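Local coordinates for FixK2 protein (Bradyrhizobium japonicum, PDB 4I2O), which is a CRP/FNR-superfamily transcription regulator that binds DNA as a dimer and probably controls genes connected with nitrogen fixation, at residues 84-87 / 91-94; 122-125 / 129-132; 167-172 / 222-227. The protein carries 1 engineered substitution. All coordinates share one frame; numbering follows the deposited sequence.

Contact 1 (84-87 / 91-94); sequences AFHL and VFGL
H86 lays its imidazole over the CB of F92, and nearly all of this contact is made by that pair. The methylene sits 3.5 Å from the centroid of the H86 ring and only 5° off the ring normal, a CH-pi contact over the middle of the face. All five ring atoms of H86 lie at similar distances from F92 CB, with NE2 at 3.6 Å. The phenyl ring runs on from there: the planes are within 8° of parallel, but with centroids 4.9 Å apart the offset is large and little of one ring lies over the other. The slide follows from the first torsion of F92, whose CG stands between the backbone N and the carbonyl carbon (chi1 66°), which sets the phenyl beside the imidazole rather than over it and packs it on Y62 and V64. A large apolar ring suits that buried place.

Beyond this spot the contact thins quickly. The CA atoms of H86 and F92, the closest pair, are 7.0 Å apart, and each strand takes its backbone partners from a different sheet: H86 pairs with V69, F92 with Y62. H86 itself remains partly exposed, and V91 CB points away, its side chain packing on V61 and on M137 of helix 128-154.

With an alanine here instead of H86, the CB of F92 would probably lose the ring that covers it and S71 OG its imidazole partner. Histidine fits because it offers both an aromatic face and a polar rim: NE2 is hydrogen-bonded to S71 OG of the neighbouring strand, which is likely to fix the turn of the ring. The chemistry is thus divided, with dispersion joining the two sheets of the beta-roll and a polar anchor within one of them.

Contact 2 (122-125 / 129-132); sequences KAAG and QVAR
The flat groups in this contact of A123 and A124 with V130 and A131 are peptide units, and small side chains rest on them from both directions. V130 covers one face of the peptide that joins A123 to A124: its CG1 stands almost straight above the nitrogen, 3.7 Å from A124 N, and its CB approaches A123 O at 3.9 Å. In return the methyl of A124 lies over a face of the peptide between V130 and A131, 3.7 Å from A131 N. The next peptide, between A124 and G125, is met nearer its edge, where A131 CB comes to 3.5 Å from A124 O.

Methyl groups complete the interface. A124 CB touches A131 CB at 3.9 Å, and V130 CG1 reaches A123 CB at 4.1 Å. CG1 is the branch that does the touching because it is anti to the backbone N of V130 (chi1 174°), which carries it across to the A123-A124 backbone. Alanine suits this place: with nothing beyond CB, it lets the helices come so close that the CA atoms of A124 and A131 are 4.2 Å apart. Valine, branched at CB, reaches A123 as well as A124 with a single methyl. Between these two segments the contact is apolar, methyl on methyl and methyl on peptide.

The two helices, 117-126 and 128-154, follow each other with D127 between them, and D127 OD1 accepts a hydrogen bond from Q129 N at the start of the second. Helix 128-154 is the long dimerisation helix of the CRP/FNR family; R132, turned from this contact, gives its NH1 to S96 OG of the second subunit. The alanine-valine packing therefore joins the short helix that follows strand 110-116 of the beta-roll to the first turn of the dimer helix.

Contact 3 (167-172 / 222-227); sequences EMDRRL and RNRQRL
D169 holds its carboxylate well out from helix 157-172, with CG anti to the backbone N (chi1 -180°), while R224 stretches its aliphatic chain straight out to meet it, approaching roughly perpendicular to the aspartate side chain. NE and NH2 of R224 each take one carboxylate oxygen, so the guanidinium presents its NE side to D169. The NE bond is short and straight: NE to D169 OD1 measures 2.7 Å with an N-H...O angle of 172°, and OD1 lies in the guanidinium plane. The second bond, R224 NH2 to D169 OD2 at 2.8 Å, is more bent, arriving on the syn side of the oxygen. Because the two flat groups are turned 53° against each other, NE meets OD1 from above the carboxylate plane.

R224 opens its helix, and N223 before it is the N-cap: N223 OD1 accepts from R226 N at 2.9 Å. Asparagine suits the cap, its short carbonyl arm folding back to a backbone N-H of the first turn. Beside the salt bridge, D169 also touches M178 and L221, and L227 packs on helix 157-172.

Charge pairing thus ties helix 157-172 to the short helix 224-228 of the helix-turn-helix region. Two charge-assisted bonds fix the rotation of both groups, although at a partly exposed site water probably weakens the attraction.

How the contacts relate
Along the chain the contacts come in series. Contact 1 joins the two sheets of the beta-roll, contact 2 lies at the start of the long helix 128-154, and contact 3 belongs to the helix-turn-helix domain. Contacts 1 and 2 have centres about 20 Å apart and do not touch, although L94 of contact 1 packs on helix 128-154. Contacts 2 and 3, about 36 Å apart between centres, are linked through one segment each by the consecutive helices 128-154 and 157-172. Contacts 1 and 3 do meet: R171 NH2 probably donates a hydrogen bond to F85 O, and L87 packs on L172. The beta-roll domain thereby abuts the DNA-binding domain directly as well as through the connecting helix.

Contact 1 (84-87 / 91-94)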
loop_
_atom_site.group_PDB
_atom_site.type_symbol
_atom_site.label_atom_id
_atom_site.label_comp_id
_atom_site.label_asym_id
_atom_site.label_seq_id
_atom_site.Cartn_x
_atom_site.Cartn_y
_atom_site.Cartn_z
ATOM N N ALA A 84 -5.404 1.287 7.662
ATOM C CA ALA A 84 -6.479 2.183 7.350
ATOM C C ALA A 84 -7.379 2.349 8.565
ATOM O O ALA A 84 -7.508 1.425 9.381
ATOM C CB ALA A 84 -7.351 1.627 6.156
ATOM N N PHE A 85 -8.013 3.500 8.616
ATOM C CA PHE A 85 -9.117 3.750 9.603
ATOM C C PHE A 85 -10.388 3.789 8.796
ATOM O O PHE A 85 -10.412 4.402 7.724
ATOM C CB PHE A 85 -8.919 5.080 10.243
ATOM C CG PHE A 85 -7.756 5.119 11.219
ATOM C CD1 PHE A 85 -7.798 4.323 12.390
ATOM C CD2 PHE A 85 -6.649 5.925 10.983
ATOM C CE1 PHE A 85 -6.746 4.333 13.296
ATOM C CE2 PHE A 85 -5.593 5.988 11.954
ATOM C CZ PHE A 85 -5.649 5.162 13.112
ATOM N N HIS A 86 -11.448 3.106 9.243
ATOM C CA HIS A 86 -12.738 3.119 8.495
ATOM C C HIS A 86 -13.730 3.845 9.365
ATOM O O HIS A 86 -13.829 3.580 10.567
ATOM C CB HIS A 86 -13.221 1.703 8.298
ATOM C CG HIS A 86 -12.154 0.816 7.724
ATOM N ND1 HIS A 86 -11.591 1.074 6.506
ATOM C CD2 HIS A 86 -11.532 -0.288 8.207
ATOM C CE1 HIS A 86 -10.714 0.115 6.218
ATOM N NE2 HIS A 86 -10.631 -0.694 7.256
ATOM N N LEU A 87 -14.349 4.862 8.778
ATOM C CA LEU A 87 -15.135 5.843 9.522
ATOM C C LEU A 87 -16.571 5.703 8.958
ATOM O O LEU A 87 -16.793 4.953 8.022
ATOM C CB LEU A 87 -14.544 7.229 9.243
ATOM C CG LEU A 87 -13.108 7.415 9.726
ATOM C CD1 LEU A 87 -12.652 8.787 9.286
ATOM C CD2 LEU A 87 -13.008 7.281 11.288
ATOM N N VAL A 91 -16.824 1.468 3.482
ATOM C CA VAL A 91 -16.966 0.022 3.369
ATOM C C VAL A 91 -15.645 -0.656 3.623
ATOM O O VAL A 91 -14.595 -0.112 3.221
ATOM C CB VAL A 91 -17.492 -0.357 1.998
ATOM C CG1 VAL A 91 -17.418 -1.893 1.811
ATOM C CG2 VAL A 91 -18.928 0.154 1.842
ATOM N N PHE A 92 -15.637 -1.799 4.326
ATOM C CA PHE A 92 -14.360 -2.481 4.565
ATOM C C PHE A 92 -14.569 -3.988 4.564
ATOM O O PHE A 92 -15.703 -4.502 4.635
ATOM C CB PHE A 92 -13.687 -1.991 5.868
ATOM C CG PHE A 92 -14.458 -2.350 7.137
ATOM C CD1 PHE A 92 -14.090 -3.467 7.885
ATOM C CD2 PHE A 92 -15.518 -1.557 7.593
ATOM C CE1 PHE A 92 -14.756 -3.800 9.044
ATOM C CE2 PHE A 92 -16.251 -1.891 8.770
ATOM C CZ PHE A 92 -15.872 -3.012 9.514
ATOM N N GLY A 93 -13.465 -4.697 4.437
ATOM C CA GLY A 93 -13.454 -6.151 4.480
ATOM C C GLY A 93 -13.710 -6.811 3.154
ATOM O O GLY A 93 -13.818 -8.043 3.100
ATOM N N LEU A 94 -13.839 -6.014 2.080
ATOM C CA LEU A 94 -14.003 -6.549 0.726
ATOM C C LEU A 94 -12.696 -7.176 0.242
ATOM O O LEU A 94 -11.634 -6.529 0.270
ATOM C CB LEU A 94 -14.437 -5.450 -0.265
ATOM C CG LEU A 94 -14.683 -5.930 -1.716
ATOM C CD1 LEU A 94 -15.850 -6.920 -1.850
ATOM C CD2 LEU A 94 -14.861 -4.697 -2.598
#

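Contact 2 (122-125 / 129-132)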
loop_
_atom_site.group_PDB
_atom_site.type_symbol
_atom_site.label_atom_id
_atom_site.label_comp_id
_atom_site.label_asym_id
_atom_site.label_seq_id
_atom_site.Cartn_x
_atom_site.Cartn_y
_atom_site.Cartn_z
ATOM N N LYS A 122 -22.638 -12.860 -6.469
ATOM C CA LYS A 122 -23.755 -13.211 -7.351
ATOM C C LYS A 122 -24.296 -11.985 -8.100
ATOM O O LYS A 122 -24.564 -12.047 -9.317
ATOM C CB LYS A 122 -24.884 -13.889 -6.597
ATOM N N ALA A 123 -24.447 -10.873 -7.376
ATOM C CA ALA A 123 -24.892 -9.617 -7.986
ATOM C C ALA A 123 -23.898 -9.155 -9.063
ATOM O O ALA A 123 -24.288 -8.695 -10.145
ATOM C CB ALA A 123 -25.060 -8.527 -6.884
ATOM N N ALA A 124 -22.602 -9.295 -8.775
ATOM C CA ALA A 124 -21.580 -8.871 -9.720
ATOM C C ALA A 124 -21.584 -9.719 -10.969
ATOM O O ALA A 124 -21.151 -9.256 -12.017
ATOM C CB ALA A 124 -20.162 -8.878 -9.068
ATOM N N GLY A 125 -22.048 -10.959 -10.859
ATOM C CA GLY A 125 -22.124 -11.832 -12.016
ATOM C C GLY A 125 -23.334 -11.498 -12.854
ATOM O O GLY A 125 -23.338 -11.751 -14.081
ATOM N N GLN A 129 -22.363 -3.413 -13.810
ATOM C CA GLN A 129 -22.059 -2.223 -13.004
ATOM C C GLN A 129 -21.695 -2.554 -11.547
ATOM O O GLN A 129 -20.898 -1.853 -10.905
ATOM C CB GLN A 129 -23.209 -1.206 -13.053
ATOM C CG GLN A 129 -23.603 -0.717 -14.448
ATOM N N VAL A 130 -22.307 -3.600 -10.995
ATOM C CA VAL A 130 -21.902 -4.085 -9.678
ATOM C C VAL A 130 -20.437 -4.581 -9.709
ATOM O O VAL A 130 -19.606 -4.125 -8.912
ATOM C CB VAL A 130 -22.843 -5.178 -9.178
ATOM C CG1 VAL A 130 -22.291 -5.739 -7.888
ATOM C CG2 VAL A 130 -24.227 -4.602 -8.950
ATOM N N ALA A 131 -20.098 -5.489 -10.636
ATOM C CA ALA A 131 -18.708 -5.969 -10.790
ATOM C C ALA A 131 -17.722 -4.816 -10.886
ATOM O O ALA A 131 -16.615 -4.832 -10.303
ATOM C CB ALA A 131 -18.609 -6.897 -12.056
ATOM N N ARG A 132 -18.133 -3.786 -11.617
ATOM C CA ARG A 132 -17.285 -2.640 -11.848
ATOM C C ARG A 132 -17.082 -1.814 -10.568
ATOM O O ARG A 132 -15.993 -1.288 -10.276
ATOM C CB ARG A 132 -17.936 -1.811 -12.953
ATOM C CG ARG A 132 -17.153 -0.591 -13.351
ATOM C CD ARG A 132 -15.898 -1.034 -14.070
ATOM N NE ARG A 132 -14.953 0.058 -14.263
ATOM C CZ ARG A 132 -14.095 0.467 -13.332
ATOM N NH1 ARG A 132 -14.064 -0.120 -12.125
ATOM N NH2 ARG A 132 -13.268 1.469 -13.619
#

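Contact 3 (167-172 / 222-227)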
loop_
_atom_site.group_PDB
_atom_site.type_symbol
_atom_site.label_atom_id
_atom_site.label_comp_id
_atom_site.label_asym_id
_atom_site.label_seq_id
_atom_site.Cartn_x
_atom_site.Cartn_y
_atom_site.Cartn_z
ATOM N N GLU A 167 -6.104 14.579 6.223
ATOM C CA GLU A 167 -6.968 13.459 5.845
ATOM C C GLU A 167 -8.163 13.375 6.809
ATOM O O GLU A 167 -9.346 13.208 6.392
ATOM C CB GLU A 167 -6.180 12.143 5.885
ATOM C CG GLU A 167 -7.072 10.981 5.470
ATOM C CD GLU A 167 -6.422 9.626 5.566
ATOM O OE1 GLU A 167 -5.371 9.438 6.232
ATOM O OE2 GLU A 167 -6.975 8.708 4.958
ATOM N N MET A 168 -7.878 13.413 8.099
ATOM C CA MET A 168 -9.013 13.352 9.062
ATOM C C MET A 168 -9.954 14.546 8.983
ATOM O O MET A 168 -11.169 14.394 9.163
ATOM C CB MET A 168 -8.448 13.292 10.462
ATOM C CG MET A 168 -7.715 11.988 10.831
ATOM S SD MET A 168 -8.735 10.487 10.656
ATOM C CE MET A 168 -8.175 9.816 9.095
ATOM N N ASP A 169 -9.430 15.753 8.761
ATOM C CA ASP A 169 -10.283 16.909 8.573
ATOM C C ASP A 169 -11.241 16.703 7.372
ATOM O O ASP A 169 -12.422 16.984 7.426
ATOM C CB ASP A 169 -9.417 18.149 8.366
ATOM C CG ASP A 169 -10.250 19.420 8.168
ATOM O OD1 ASP A 169 -10.319 19.913 7.032
ATOM O OD2 ASP A 169 -10.789 19.954 9.164
ATOM N N ARG A 170 -10.714 16.213 6.261
ATOM C CA ARG A 170 -11.567 15.985 5.099
ATOM C C ARG A 170 -12.634 14.936 5.388
ATOM O O ARG A 170 -13.809 15.069 4.959
ATOM C CB ARG A 170 -10.657 15.533 3.929
ATOM C CG ARG A 170 -11.420 15.228 2.659
ATOM C CD ARG A 170 -10.437 14.952 1.507
ATOM N NE ARG A 170 -9.352 14.030 1.863
ATOM C CZ ARG A 170 -9.488 12.699 1.912
ATOM N NH1 ARG A 170 -10.683 12.136 1.686
ATOM N NH2 ARG A 170 -8.429 11.934 2.195
ATOM N N ARG A 171 -12.279 13.883 6.128
ATOM C CA ARG A 171 -13.188 12.730 6.295
ATOM C C ARG A 171 -14.135 12.855 7.470
ATOM O O ARG A 171 -15.214 12.258 7.477
ATOM C CB ARG A 171 -12.364 11.455 6.487
ATOM C CG ARG A 171 -11.633 11.098 5.134
ATOM C CD ARG A 171 -10.685 9.945 5.300
ATOM N NE ARG A 171 -11.408 8.704 5.589
ATOM C CZ ARG A 171 -10.805 7.630 6.100
ATOM N NH1 ARG A 171 -9.493 7.651 6.367
ATOM N NH2 ARG A 171 -11.509 6.532 6.342
ATOM N N LEU A 172 -13.720 13.597 8.488
ATOM C CA LEU A 172 -14.583 13.615 9.688
ATOM C C LEU A 172 -14.878 14.961 10.304
ATOM O O LEU A 172 -15.692 15.022 11.253
ATOM C CB LEU A 172 -14.208 12.544 10.724
ATOM C CG LEU A 172 -12.829 12.608 11.327
ATOM C CD1 LEU A 172 -12.601 13.886 12.147
ATOM C CD2 LEU A 172 -12.526 11.373 12.197
ATOM N N ARG A 222 -6.848 25.456 12.499
ATOM C CA ARG A 222 -7.010 26.908 12.381
ATOM C C ARG A 222 -6.474 27.497 11.078
ATOM O O ARG A 222 -6.898 28.592 10.664
ATOM C CB ARG A 222 -6.325 27.623 13.556
ATOM C CG ARG A 222 -6.761 27.100 14.914
ATOM C CD ARG A 222 -6.890 28.219 15.906
ATOM N NE ARG A 222 -7.401 27.741 17.182
ATOM C CZ ARG A 222 -8.684 27.505 17.434
ATOM N NH1 ARG A 222 -9.593 27.700 16.485
ATOM N NH2 ARG A 222 -9.060 27.074 18.637
ATOM N N ASN A 223 -5.514 26.800 10.453
ATOM C CA ASN A 223 -4.977 27.234 9.161
ATOM C C ASN A 223 -4.600 26.012 8.336
ATOM O O ASN A 223 -3.500 25.453 8.528
ATOM C CB ASN A 223 -3.742 28.090 9.376
ATOM C CG ASN A 223 -3.291 28.804 8.104
ATOM O OD1 ASN A 223 -3.497 28.329 6.981
ATOM N ND2 ASN A 223 -2.690 29.967 8.283
ATOM N N ARG A 224 -5.501 25.571 7.445
ATOM C CA ARG A 224 -5.236 24.369 6.667
ATOM C C ARG A 224 -4.096 24.630 5.690
ATOM O O ARG A 224 -3.316 23.736 5.412
ATOM C CB ARG A 224 -6.503 23.880 5.929
ATOM C CG ARG A 224 -7.626 23.476 6.906
ATOM C CD ARG A 224 -8.976 23.191 6.199
ATOM N NE ARG A 224 -9.927 22.590 7.124
ATOM C CZ ARG A 224 -10.540 23.272 8.101
ATOM N NH1 ARG A 224 -10.289 24.572 8.254
ATOM N NH2 ARG A 224 -11.393 22.664 8.929
ATOM N N GLN A 225 -3.992 25.844 5.170
ATOM C CA GLN A 225 -2.901 26.141 4.229
ATOM C C GLN A 225 -1.539 25.964 4.885
ATOM O O GLN A 225 -0.628 25.328 4.299
ATOM C CB GLN A 225 -3.039 27.558 3.654
ATOM C CG GLN A 225 -2.088 27.866 2.497
ATOM C CD GLN A 225 -2.194 26.847 1.376
ATOM O OE1 GLN A 225 -3.275 26.667 0.781
ATOM N NE2 GLN A 225 -1.081 26.163 1.085
ATOM N N ARG A 226 -1.372 26.514 6.086
ATOM C CA ARG A 226 -0.085 26.340 6.764
ATOM C C ARG A 226 0.220 24.889 7.009
ATOM O O ARG A 226 1.368 24.461 6.944
ATOM C CB ARG A 226 -0.029 27.098 8.083
ATOM C CG ARG A 226 0.297 28.571 7.911
ATOM C CD ARG A 226 0.211 29.343 9.234
ATOM N NE ARG A 226 1.319 29.050 10.138
ATOM C CZ ARG A 226 1.252 29.221 11.452
ATOM N NH1 ARG A 226 0.116 29.666 12.011
ATOM N NH2 ARG A 226 2.308 28.928 12.203
ATOM N N LEU A 227 -0.809 24.107 7.317
ATOM C CA LEU A 227 -0.592 22.686 7.576
ATOM C C LEU A 227 -0.287 21.941 6.283
ATOM O O LEU A 227 0.535 21.005 6.278
ATOM C CB LEU A 227 -1.828 22.073 8.289
ATOM C CG LEU A 227 -1.740 20.715 8.950
ATOM C CD1 LEU A 227 -0.744 20.761 10.115
ATOM C CD2 LEU A 227 -3.134 20.268 9.433
#